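PDB 3KQF: enoyl-CoA hydratase/isomerase family protein from Bacillus anthracis, which probably catalyses the reversible addition of water across the double bond of 2-enoyl-CoA thioesters, as enoyl-CoA hydratases of the crotonase family do. Local coordinates for residues Val19-Leu24 and Val56-Gly61; Gln103-Ala108 and Ala123-Ile128; Ala107-Ile112 and Glu131-Gly136; Arg127-Ser132 and Gly182-Val187. All coordinates share one frame; numbering follows the deposited sequence. Where two conformers were deposited one is given.

Contact 1: residues Val19-Leu24 and Val56-Gly61; sequences VVKISL and VVILTG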
loop_
_atom_site.group_PDB
_atom_site.type_symbol
_atom_site.label_atom_id
_atom_site.label_comp_id
_atom_site.label_asym_id
_atom_site.label_seq_id
_atom_site.Cartn_x
_atom_site.Cartn_y
_atom_site.Cartn_z
ATOM N N VAL A 19 20.389 22.943 3.113
ATOM C CA VAL A 19 19.348 22.635 2.114
ATOM C C VAL A 19 19.707 23.186 0.743
ATOM O O VAL A 19 20.099 24.351 0.627
ATOM C CB VAL A 19 17.982 23.231 2.534
ATOM C CG1 VAL A 19 16.901 22.945 1.481
ATOM C CG2 VAL A 19 17.568 22.667 3.895
ATOM N N VAL A 20 19.589 22.341 -0.289
ATOM C CA VAL A 20 19.841 22.753 -1.662
ATOM C C VAL A 20 18.534 22.623 -2.432
ATOM O O VAL A 20 17.818 21.635 -2.258
ATOM C CB VAL A 20 20.970 21.922 -2.353
ATOM C CG1 VAL A 20 20.621 20.480 -2.430
ATOM C CG2 VAL A 20 21.286 22.505 -3.751
ATOM N N LYS A 21 18.211 23.624 -3.242
ATOM C CA LYS A 21 16.979 23.630 -4.047
ATOM C C LYS A 21 17.379 23.634 -5.499
ATOM O O LYS A 21 18.073 24.557 -5.952
ATOM C CB LYS A 21 16.122 24.872 -3.740
ATOM C CG LYS A 21 14.818 24.931 -4.523
ATOM C CD LYS A 21 13.997 26.191 -4.272
ATOM C CE LYS A 21 14.648 27.422 -4.865
ATOM N NZ LYS A 21 13.723 28.575 -4.884
ATOM N N ILE A 22 16.989 22.585 -6.215
ATOM C CA ILE A 22 17.270 22.452 -7.629
ATOM C C ILE A 22 15.989 22.791 -8.389
ATOM O O ILE A 22 14.944 22.216 -8.106
ATOM C CB ILE A 22 17.671 21.013 -7.989
ATOM C CG1 ILE A 22 18.870 20.558 -7.145
ATOM C CG2 ILE A 22 17.987 20.925 -9.470
ATOM C CD1 ILE A 22 19.252 19.110 -7.350
ATOM N N SER A 23 16.058 23.739 -9.319
ATOM C CA SER A 23 14.880 24.140 -10.081
ATOM C C SER A 23 15.044 23.875 -11.578
ATOM O O SER A 23 15.993 24.386 -12.201
ATOM C CB SER A 23 14.602 25.634 -9.886
ATOM O OG SER A 23 14.479 25.996 -8.530
ATOM N N LEU A 24 14.147 23.084 -12.167
ATOM C CA LEU A 24 14.178 22.895 -13.621
ATOM C C LEU A 24 13.927 24.299 -14.176
ATOM O O LEU A 24 13.005 24.981 -13.732
ATOM C CB LEU A 24 13.130 21.895 -14.104
ATOM C CG LEU A 24 13.169 20.497 -13.492
ATOM C CD1 LEU A 24 12.111 19.613 -14.123
ATOM C CD2 LEU A 24 14.544 19.841 -13.629
ATOM N N VAL A 56 19.343 18.025 3.001
ATOM C CA VAL A 56 18.063 17.828 2.346
ATOM C C VAL A 56 18.124 18.552 1.027
ATOM O O VAL A 56 18.762 19.630 0.908
ATOM C CB VAL A 56 16.876 18.442 3.156
ATOM C CG1 VAL A 56 15.549 18.137 2.476
ATOM C CG2 VAL A 56 16.844 17.942 4.591
ATOM N N VAL A 57 17.418 17.989 0.059
ATOM C CA VAL A 57 17.317 18.539 -1.274
ATOM C C VAL A 57 15.850 18.800 -1.631
ATOM O O VAL A 57 14.947 17.983 -1.327
ATOM C CB VAL A 57 17.877 17.520 -2.322
ATOM C CG1 VAL A 57 17.722 18.059 -3.757
ATOM C CG2 VAL A 57 19.340 17.179 -2.005
ATOM N N ILE A 58 15.613 19.928 -2.280
ATOM C CA ILE A 58 14.272 20.256 -2.790
ATOM C C ILE A 58 14.358 20.300 -4.324
ATOM O O ILE A 58 15.268 20.921 -4.877
ATOM C CB ILE A 58 13.767 21.615 -2.259
ATOM C CG1 ILE A 58 13.609 21.564 -0.752
ATOM C CG2 ILE A 58 12.413 21.969 -2.916
ATOM C CD1 ILE A 58 13.440 22.957 -0.090
ATOM N N LEU A 59 13.420 19.637 -4.993
ATOM C CA LEU A 59 13.381 19.609 -6.446
ATOM C C LEU A 59 12.089 20.291 -6.879
ATOM O O LEU A 59 11.006 19.906 -6.440
ATOM C CB LEU A 59 13.445 18.161 -6.945
ATOM C CG LEU A 59 13.565 17.935 -8.453
ATOM C CD1 LEU A 59 14.761 18.691 -9.027
ATOM C CD2 LEU A 59 13.665 16.423 -8.762
ATOM N N THR A 60 12.200 21.293 -7.744
ATOM C CA THR A 60 11.026 22.049 -8.202
ATOM C C THR A 60 11.214 22.560 -9.631
ATOM O O THR A 60 12.248 22.311 -10.259
ATOM C CB THR A 60 10.737 23.227 -7.216
ATOM O OG1 THR A 60 9.409 23.732 -7.403
ATOM C CG2 THR A 60 11.763 24.374 -7.375
ATOM N N GLY A 61 10.175 23.203 -10.160
ATOM C CA GLY A 61 10.214 23.815 -11.474
ATOM C C GLY A 61 10.120 25.332 -11.394
ATOM O O GLY A 61 9.576 25.901 -10.429
#

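Contact 2: residues Gln103-Ala108 and Ala123-Ile128; sequences QPVIAA and ACDFRI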
loop_
_atom_site.group_PDB
_atom_site.type_symbol
_atom_site.label_atom_id
_atom_site.label_comp_id
_atom_site.label_asym_id
_atom_site.label_seq_id
_atom_site.Cartn_x
_atom_site.Cartn_y
_atom_site.Cartn_z
ATOM N N GLN A 103 20.629 12.021 0.810
ATOM C CA GLN A 103 19.731 12.949 1.461
ATOM C C GLN A 103 18.271 12.723 1.090
ATOM O O GLN A 103 17.978 12.269 -0.013
ATOM C CB GLN A 103 20.044 14.386 1.039
ATOM C CG GLN A 103 21.442 14.908 1.325
ATOM C CD GLN A 103 22.461 14.634 0.223
ATOM O OE1 GLN A 103 22.212 13.878 -0.715
ATOM N NE2 GLN A 103 23.631 15.269 0.344
ATOM N N PRO A 104 17.352 13.078 2.000
ATOM C CA PRO A 104 15.940 13.082 1.593
ATOM C C PRO A 104 15.746 14.113 0.453
ATOM O O PRO A 104 16.399 15.172 0.444
ATOM C CB PRO A 104 15.223 13.558 2.855
ATOM C CG PRO A 104 16.073 13.101 3.962
ATOM C CD PRO A 104 17.486 13.320 3.450
ATOM N N VAL A 105 14.845 13.817 -0.477
ATOM C CA VAL A 105 14.562 14.697 -1.595
ATOM C C VAL A 105 13.074 14.972 -1.593
ATOM O O VAL A 105 12.257 14.032 -1.569
ATOM C CB VAL A 105 15.005 14.056 -2.976
ATOM C CG1 VAL A 105 14.663 14.981 -4.136
ATOM C CG2 VAL A 105 16.500 13.661 -2.966
ATOM N N ILE A 106 12.720 16.249 -1.535
ATOM C CA ILE A 106 11.329 16.695 -1.499
ATOM C C ILE A 106 10.976 17.315 -2.823
ATOM O O ILE A 106 11.691 18.186 -3.307
ATOM C CB ILE A 106 11.126 17.768 -0.384
ATOM C CG1 ILE A 106 11.606 17.225 0.979
ATOM C CG2 ILE A 106 9.688 18.196 -0.317
ATOM C CD1 ILE A 106 11.536 18.265 2.145
ATOM N N ALA A 107 9.902 16.831 -3.439
ATOM C CA ALA A 107 9.402 17.399 -4.666
ATOM C C ALA A 107 8.421 18.522 -4.318
ATOM O O ALA A 107 7.499 18.327 -3.510
ATOM C CB ALA A 107 8.688 16.322 -5.522
ATOM N N ALA A 108 8.648 19.712 -4.869
ATOM C CA ALA A 108 7.744 20.846 -4.685
ATOM C C ALA A 108 7.124 21.061 -6.063
ATOM O O ALA A 108 7.726 21.700 -6.950
ATOM C CB ALA A 108 8.497 22.101 -4.188
ATOM N N ALA A 123 10.362 9.677 -7.858
ATOM C CA ALA A 123 11.759 9.365 -7.501
ATOM C C ALA A 123 12.163 10.098 -6.246
ATOM O O ALA A 123 13.186 9.770 -5.635
ATOM C CB ALA A 123 12.703 9.722 -8.648
ATOM N N CYS A 124 11.399 11.117 -5.877
ATOM C CA CYS A 124 11.651 11.855 -4.637
ATOM C C CYS A 124 11.064 11.087 -3.454
ATOM O O CYS A 124 10.133 10.282 -3.617
ATOM C CB CYS A 124 11.048 13.265 -4.707
ATOM S SG CYS A 124 11.737 14.327 -6.032
ATOM N N ASP A 125 11.630 11.313 -2.267
ATOM C CA ASP A 125 11.149 10.680 -1.027
ATOM C C ASP A 125 9.687 11.008 -0.713
ATOM O O ASP A 125 8.938 10.133 -0.307
ATOM C CB ASP A 125 12.040 11.060 0.151
ATOM C CG ASP A 125 13.436 10.494 0.020
ATOM O OD1 ASP A 125 13.650 9.370 0.516
ATOM O OD2 ASP A 125 14.283 11.102 -0.660
ATOM N N PHE A 126 9.315 12.288 -0.782
ATOM C CA PHE A 126 7.903 12.693 -0.651
ATOM C C PHE A 126 7.649 13.973 -1.433
ATOM O O PHE A 126 8.595 14.625 -1.916
ATOM C CB PHE A 126 7.370 12.712 0.796
ATOM C CG PHE A 126 8.072 13.664 1.694
ATOM C CD1 PHE A 126 7.607 14.968 1.850
ATOM C CD2 PHE A 126 9.187 13.254 2.400
ATOM C CE1 PHE A 126 8.255 15.848 2.683
ATOM C CE2 PHE A 126 9.839 14.128 3.255
ATOM C CZ PHE A 126 9.374 15.428 3.397
ATOM N N ARG A 127 6.364 14.303 -1.561
ATOM C CA ARG A 127 5.889 15.344 -2.437
ATOM C C ARG A 127 4.944 16.364 -1.803
ATOM O O ARG A 127 4.046 16.018 -1.035
ATOM C CB ARG A 127 5.125 14.618 -3.563
ATOM C CG ARG A 127 5.996 13.754 -4.477
ATOM C CD ARG A 127 5.305 12.454 -4.958
ATOM N NE ARG A 127 5.184 11.516 -3.839
ATOM C CZ ARG A 127 6.186 10.752 -3.369
ATOM N NH1 ARG A 127 5.986 9.970 -2.319
ATOM N NH2 ARG A 127 7.382 10.781 -3.932
ATOM N N ILE A 128 5.187 17.629 -2.120
ATOM C CA ILE A 128 4.315 18.742 -1.709
ATOM C C ILE A 128 3.833 19.331 -3.035
ATOM O O ILE A 128 4.657 19.652 -3.899
ATOM C CB ILE A 128 5.045 19.840 -0.962
ATOM C CG1 ILE A 128 5.821 19.303 0.242
ATOM C CG2 ILE A 128 4.032 20.955 -0.514
ATOM C CD1 ILE A 128 6.725 20.343 0.860
#

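Contact 3: residues Ala107-Ile112 and Glu131-Gly136; sequences AAINGI and ESASLG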
loop_
_atom_site.group_PDB
_atom_site.type_symbol
_atom_site.label_atom_id
_atom_site.label_comp_id
_atom_site.label_asym_id
_atom_site.label_seq_id
_atom_site.Cartn_x
_atom_site.Cartn_y
_atom_site.Cartn_z
ATOM N N ALA A 107 9.902 16.831 -3.439
ATOM C CA ALA A 107 9.402 17.399 -4.666
ATOM C C ALA A 107 8.421 18.522 -4.318
ATOM O O ALA A 107 7.499 18.327 -3.510
ATOM C CB ALA A 107 8.688 16.322 -5.522
ATOM N N ALA A 108 8.648 19.712 -4.869
ATOM C CA ALA A 108 7.744 20.846 -4.685
ATOM C C ALA A 108 7.124 21.061 -6.063
ATOM O O ALA A 108 7.726 21.700 -6.950
ATOM C CB ALA A 108 8.497 22.101 -4.188
ATOM N N ILE A 109 5.925 20.502 -6.236
ATOM C CA ILE A 109 5.227 20.474 -7.518
ATOM C C ILE A 109 4.413 21.752 -7.698
ATOM O O ILE A 109 3.313 21.889 -7.177
ATOM C CB ILE A 109 4.358 19.192 -7.633
ATOM C CG1 ILE A 109 5.192 17.964 -7.224
ATOM C CG2 ILE A 109 3.819 19.026 -9.071
ATOM C CD1 ILE A 109 4.429 16.631 -7.184
ATOM N N ASN A 110 5.016 22.684 -8.431
ATOM C CA ASN A 110 4.494 24.023 -8.658
ATOM C C ASN A 110 3.514 24.156 -9.818
ATOM O O ASN A 110 2.964 25.230 -10.040
ATOM C CB ASN A 110 5.673 24.977 -8.911
ATOM C CG ASN A 110 6.535 24.547 -10.107
ATOM O OD1 ASN A 110 7.195 23.503 -10.075
ATOM N ND2 ASN A 110 6.560 25.380 -11.151
ATOM N N GLY A 111 3.308 23.083 -10.572
ATOM C CA GLY A 111 2.408 23.133 -11.720
ATOM C C GLY A 111 2.246 21.755 -12.312
ATOM O O GLY A 111 2.389 20.761 -11.606
ATOM N N ILE A 112 1.950 21.689 -13.614
ATOM C CA ILE A 112 1.756 20.395 -14.272
ATOM C C ILE A 112 2.969 19.489 -14.090
ATOM O O ILE A 112 4.114 19.931 -14.128
ATOM C CB ILE A 112 1.388 20.489 -15.790
ATOM C CG1 ILE A 112 2.460 21.224 -16.604
ATOM C CG2 ILE A 112 0.008 21.153 -15.979
ATOM C CD1 ILE A 112 2.352 20.969 -18.104
ATOM N N GLU A 131 -1.900 23.724 -4.930
ATOM C CA GLU A 131 -3.335 23.453 -5.102
ATOM C C GLU A 131 -3.704 23.399 -6.570
ATOM O O GLU A 131 -4.629 22.679 -6.954
ATOM C CB GLU A 131 -4.214 24.545 -4.433
ATOM C CG GLU A 131 -4.335 24.448 -2.924
ATOM C CD GLU A 131 -5.273 25.504 -2.331
ATOM O OE1 GLU A 131 -5.052 26.709 -2.561
ATOM O OE2 GLU A 131 -6.225 25.125 -1.614
ATOM N N SER A 132 -2.980 24.171 -7.386
ATOM C CA SER A 132 -3.266 24.276 -8.816
ATOM C C SER A 132 -2.495 23.286 -9.691
ATOM O O SER A 132 -2.659 23.297 -10.912
ATOM C CB SER A 132 -2.994 25.714 -9.294
ATOM O OG SER A 132 -1.662 26.096 -8.979
ATOM N N ALA A 133 -1.660 22.444 -9.088
ATOM C CA ALA A 133 -0.895 21.458 -9.841
ATOM C C ALA A 133 -1.773 20.328 -10.337
ATOM O O ALA A 133 -2.867 20.074 -9.818
ATOM C CB ALA A 133 0.257 20.885 -9.000
ATOM N N SER A 134 -1.306 19.676 -11.391
ATOM C CA SER A 134 -2.005 18.516 -11.940
ATOM C C SER A 134 -0.956 17.478 -12.250
ATOM O O SER A 134 0.197 17.817 -12.592
ATOM C CB SER A 134 -2.865 18.858 -13.164
ATOM O OG SER A 134 -2.156 19.586 -14.140
ATOM N N LEU A 135 -1.333 16.219 -12.075
ATOM C CA LEU A 135 -0.428 15.119 -12.266
ATOM C C LEU A 135 -1.036 14.038 -13.109
ATOM O O LEU A 135 -2.246 14.019 -13.378
ATOM C CB LEU A 135 -0.044 14.491 -10.910
ATOM C CG LEU A 135 0.643 15.401 -9.889
ATOM C CD1 LEU A 135 -0.361 16.246 -9.147
ATOM C CD2 LEU A 135 1.480 14.539 -8.907
ATOM N N GLY A 136 -0.187 13.118 -13.519
ATOM C CA GLY A 136 -0.666 11.976 -14.276
ATOM C C GLY A 136 0.421 11.349 -15.107
ATOM O O GLY A 136 1.403 12.007 -15.470
HETATM O O HOH W 1 0.260 25.596 -10.726
#

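Contact 4: residues Arg127-Ser132 and Gly182-Val187; sequences RIAAES and GLVEFV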
loop_
_atom_site.group_PDB
_atom_site.type_symbol
_atom_site.label_atom_id
_atom_site.label_comp_id
_atom_site.label_asym_id
_atom_site.label_seq_id
_atom_site.Cartn_x
_atom_site.Cartn_y
_atom_site.Cartn_z
ATOM N N ARG A 127 6.364 14.303 -1.561
ATOM C CA ARG A 127 5.889 15.344 -2.437
ATOM C C ARG A 127 4.944 16.364 -1.803
ATOM O O ARG A 127 4.046 16.018 -1.035
ATOM C CB ARG A 127 5.125 14.618 -3.563
ATOM C CG ARG A 127 5.996 13.754 -4.477
ATOM C CD ARG A 127 5.305 12.454 -4.958
ATOM N NE ARG A 127 5.184 11.516 -3.839
ATOM C CZ ARG A 127 6.186 10.752 -3.369
ATOM N NH1 ARG A 127 5.986 9.970 -2.319
ATOM N NH2 ARG A 127 7.382 10.781 -3.932
ATOM N N ILE A 128 5.187 17.629 -2.120
ATOM C CA ILE A 128 4.315 18.742 -1.709
ATOM C C ILE A 128 3.833 19.331 -3.035
ATOM O O ILE A 128 4.657 19.652 -3.899
ATOM C CB ILE A 128 5.045 19.840 -0.962
ATOM C CG1 ILE A 128 5.821 19.303 0.242
ATOM C CG2 ILE A 128 4.032 20.955 -0.514
ATOM C CD1 ILE A 128 6.725 20.343 0.860
ATOM N N ALA A 129 2.529 19.478 -3.207
ATOM C CA ALA A 129 1.956 20.043 -4.435
ATOM C C ALA A 129 1.192 21.345 -4.241
ATOM O O ALA A 129 0.510 21.526 -3.253
ATOM C CB ALA A 129 1.013 19.058 -5.062
ATOM N N ALA A 130 1.266 22.206 -5.252
ATOM C CA ALA A 130 0.487 23.420 -5.287
ATOM C C ALA A 130 -0.956 22.983 -5.505
ATOM O O ALA A 130 -1.195 21.986 -6.203
ATOM C CB ALA A 130 0.928 24.317 -6.449
ATOM N N GLU A 131 -1.900 23.724 -4.930
ATOM C CA GLU A 131 -3.335 23.453 -5.102
ATOM C C GLU A 131 -3.704 23.399 -6.570
ATOM O O GLU A 131 -4.629 22.679 -6.954
ATOM C CB GLU A 131 -4.214 24.545 -4.433
ATOM C CG GLU A 131 -4.335 24.448 -2.924
ATOM C CD GLU A 131 -5.273 25.504 -2.331
ATOM O OE1 GLU A 131 -5.052 26.709 -2.561
ATOM O OE2 GLU A 131 -6.225 25.125 -1.614
ATOM N N SER A 132 -2.980 24.171 -7.386
ATOM C CA SER A 132 -3.266 24.276 -8.816
ATOM C C SER A 132 -2.495 23.286 -9.691
ATOM O O SER A 132 -2.659 23.297 -10.912
ATOM C CB SER A 132 -2.994 25.714 -9.294
ATOM O OG SER A 132 -1.662 26.096 -8.979
ATOM N N GLY A 182 -3.029 9.415 -2.096
ATOM C CA GLY A 182 -1.736 9.196 -1.427
ATOM C C GLY A 182 -0.524 9.419 -2.324
ATOM O O GLY A 182 0.620 9.056 -1.954
ATOM N N LEU A 183 -0.750 10.035 -3.488
ATOM C CA LEU A 183 0.312 10.344 -4.449
ATOM C C LEU A 183 1.127 11.550 -3.975
ATOM O O LEU A 183 2.323 11.602 -4.208
ATOM C CB LEU A 183 -0.262 10.579 -5.862
ATOM C CG LEU A 183 0.702 11.019 -6.971
ATOM C CD1 LEU A 183 1.871 10.005 -7.215
ATOM C CD2 LEU A 183 -0.093 11.243 -8.251
ATOM N N VAL A 184 0.475 12.549 -3.362
ATOM C CA VAL A 184 1.220 13.681 -2.788
ATOM C C VAL A 184 0.897 13.718 -1.286
ATOM O O VAL A 184 -0.221 13.367 -0.858
ATOM C CB VAL A 184 0.957 15.026 -3.482
ATOM C CG1 VAL A 184 1.284 14.909 -4.989
ATOM C CG2 VAL A 184 -0.464 15.513 -3.228
ATOM N N GLU A 185 1.883 14.112 -0.490
ATOM C CA GLU A 185 1.758 14.098 0.967
ATOM C C GLU A 185 1.244 15.401 1.562
ATOM O O GLU A 185 0.681 15.391 2.664
ATOM C CB GLU A 185 3.089 13.667 1.612
ATOM C CG GLU A 185 3.421 12.149 1.429
ATOM C CD GLU A 185 3.839 11.756 0.016
ATOM O OE1 GLU A 185 4.314 12.621 -0.770
ATOM O OE2 GLU A 185 3.720 10.546 -0.311
ATOM N N PHE A 186 1.448 16.508 0.844
ATOM C CA PHE A 186 0.951 17.833 1.261
ATOM C C PHE A 186 0.407 18.614 0.055
ATOM O O PHE A 186 0.885 18.438 -1.075
ATOM C CB PHE A 186 2.076 18.670 1.874
ATOM C CG PHE A 186 2.753 18.019 3.053
ATOM C CD1 PHE A 186 2.307 18.258 4.354
ATOM C CD2 PHE A 186 3.829 17.181 2.864
ATOM C CE1 PHE A 186 2.941 17.660 5.448
ATOM C CE2 PHE A 186 4.478 16.577 3.960
ATOM C CZ PHE A 186 4.025 16.800 5.236
ATOM N N VAL A 187 -0.584 19.466 0.303
ATOM C CA VAL A 187 -1.112 20.382 -0.710
ATOM C C VAL A 187 -1.205 21.771 -0.080
ATOM O O VAL A 187 -1.750 21.919 1.018
ATOM C CB VAL A 187 -2.475 19.922 -1.309
ATOM C CG1 VAL A 187 -2.993 20.978 -2.271
ATOM C CG2 VAL A 187 -2.314 18.605 -2.027
#

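Contact 1: residues Val19-Leu24 and Val56-Gly61
Ile22 lies at the middle of a run of five backbone hydrogen bonds between strands 19-24 and 56-61, its N meeting Ile58 O at 2.7 Å and its O receiving Thr60 N at 2.9 Å. Val20 N to Val56 O, Ile58 N to Val20 O and Leu24 N to Thr60 O complete the series, the alternation expected of parallel strands. With helix 35-49 between them, the two strands form a beta-alpha-beta unit of the crotonase fold, and their short segments run at 23° to each other.

Side chains alternate between the two faces. On the face that carries Val20, Ile22, Val57 and Leu59, helix 35-49 packs through Ile48 and Leu41, which explains the branched apolar residues there. Val20 and Val57 lie side by side and point the same way, CG1 of Val20 resting 3.6 Å from CG2 of Val57. Ile22 reaches back along the sheet, its CD1 touching Val57 CG1 at 4.0 Å, while Leu59, in the conformer given, folds CD1 against Ile22 CB.

The other face turns to helix 193-206, where Ala201 meets Val19, Val56 and Ile58; Ile58 sends CD1 across to Val19 CG1, 3.8 Å away. Further along this face the residues become polar. Lys21 brings its CG alongside Ile58 CG2 and carries its amino end off to a salt bridge with Glu194. Thr60 holds OG1 anti to its backbone N (chi1 -163°), where it bonds to Ala108 O of the next strand; the same rotation leaves Thr60 CG2 3.4 Å from Ser23 OG.

Contact 2: residues Gln103-Ala108 and Ala123-Ile128
Asp125 OD2 is gripped by Val105 N at 2.8 Å and by Lys216 through a salt bridge. The Val105 N-H comes to the anti side of the oxygen, 33° out of the carboxylate plane. OD1 of the same carboxylate pairs with Lys164 and Tyr168 of the second subunit, so this buried charge is probably balanced by lysines from two chains. An aspartate suits the place because its short side chain can bond the start of the neighbouring strand; its own N makes a weak bond back to Val105 O.

Beyond this turn, strands 105-109 and 126-130 run parallel as neighbours in the central sheet of the crotonase fold. Ala107 joins them through both its N and its O: the N bonds Phe126 O at 3.0 Å, and the O takes Ile128 N at 2.8 Å.

Phe126 has CG between its backbone N and carbonyl carbon (chi1 61°), which swings CZ to 3.7 Å from Ile106 CG1, the two side chains lying alongside. Ile106 also puts CG2 against Ile128 CD1, and helix 193-206 covers this apolar face. On the opposite face Cys124 fits SG between Val105 CG1, 3.5 Å away, and the methyl of Ala107, a residue small enough to admit both the sulfur and CG of Arg127. The guanidinium of Arg127 curls back to Cys124, its NH2 donating to Cys124 O at 2.8 Å; this oxygen is in the guanidinium plane although the nitrogen stands well above the carbonyl plane.

Contact 3: residues Ala107-Ile112 and Glu131-Gly136
Ile109 overlaps two side chains at once, laying CG2 against the methyl of Ala133 and CD1 against Leu135 CD2, both at 4.0 Å. The Ile109 and Leu135 side chains cross at about a right angle and touch through their terminal methyls. These contacts join two sheets of the crotonase fold: strand 105-109 ends at Ile109 in the large sheet, and the chain then turns through Asn110 and Gly111 into strand 112-114, which pairs with strand 134-136 in a small three-stranded sheet.

The rotation of Ile109 (chi1 -48°) sets CG2 anti to the backbone N, where it meets Ala133, and leaves the CG1 arm to carry CD1 to Leu135. Ala133 is small enough to lie close to the backbone of the turn, its CB 3.4 Å from Gly111 O. Asn110 takes its amide to Gly61, Gly63 and Ala66, tying the turn to the end of strand 56-61 and the loop after it. Its backbone O accepts a hydrogen bond from a water at 2.8 Å; the water also bonds Ser132 OG, thereby bridging the two segments. At the beginning of the small sheet, Ile112 CA makes a C-H...O contact of 3.4 Å with Ser134 O.

Contact 4: residues Arg127-Ser132 and Gly182-Val187
Arg127 and Glu185 cross obliquely, with guanidinium and carboxylate planes 72° apart, so their salt bridge is a single NH1 to OE2 contact of 3.1 Å and not a flat two-pronged pair. The carboxylate is left to hold a second group: OE1 accepts Arg127 N at 2.8 Å, met nearly head-on along its C-O bond. Glu185 reaches both because its chain bends at chi2 (73°), bringing the carboxylate back to the arginine's backbone N and guanidinium edge. At that edge, NE makes a weak bond to Leu183 O, while NH2 goes to the backbone O of Cys124 and Ser121.

The backbone of Arg127 is also an acceptor: its O takes Glu185 N at 2.9 Å and Phe186 N at 3.2 Å, gathering the chain where it enters strand 186-188. From there the strand runs parallel to 126-130 at the outer end of the crotonase sheet within this chain, and Ala129 N bonds Phe186 O at 2.9 Å.

Ile128 and Phe186 share a face of the sheet and lie askew, with Ile128 CG2 3.8 Å from Phe186 CB; helix 193-206 packs over both. On the reverse face Val184 places CG1 near Ala129 CB, next to helix 175-181. At the far end Val187 CG1 rests on Glu131 CG, the aliphatic part of an exposed side chain.

Arg162 of the second subunit bonds Glu185 O and makes a cation-pi contact with Phe186. A buried arginine here is probably stabilised as a cation by Glu185, while Glu185 O and Phe186 carry the edge strand to the second subunit.

Contacts 1, 2 and 4 step across one sheet, whose order from 19-24 through 56-61, 105-109 and 126-130 to 186-188 is also their order along the chain. Contacts 1 and 2 have centres 9 Å apart and are joined by the pairing of strands 56-61 and 105-109. Contacts 2 and 4, centres 11 Å apart, share strand 126-130. Contact 3 starts on strand 105-109 and leads into the small sheet, its centre 7 Å from that of contact 4. Helix 193-206 packs against strands from 19-24 to 186-188. Contacts 2 and 4 also touch the second subunit, so the sheet links the core of the chain to the assembly of three chains.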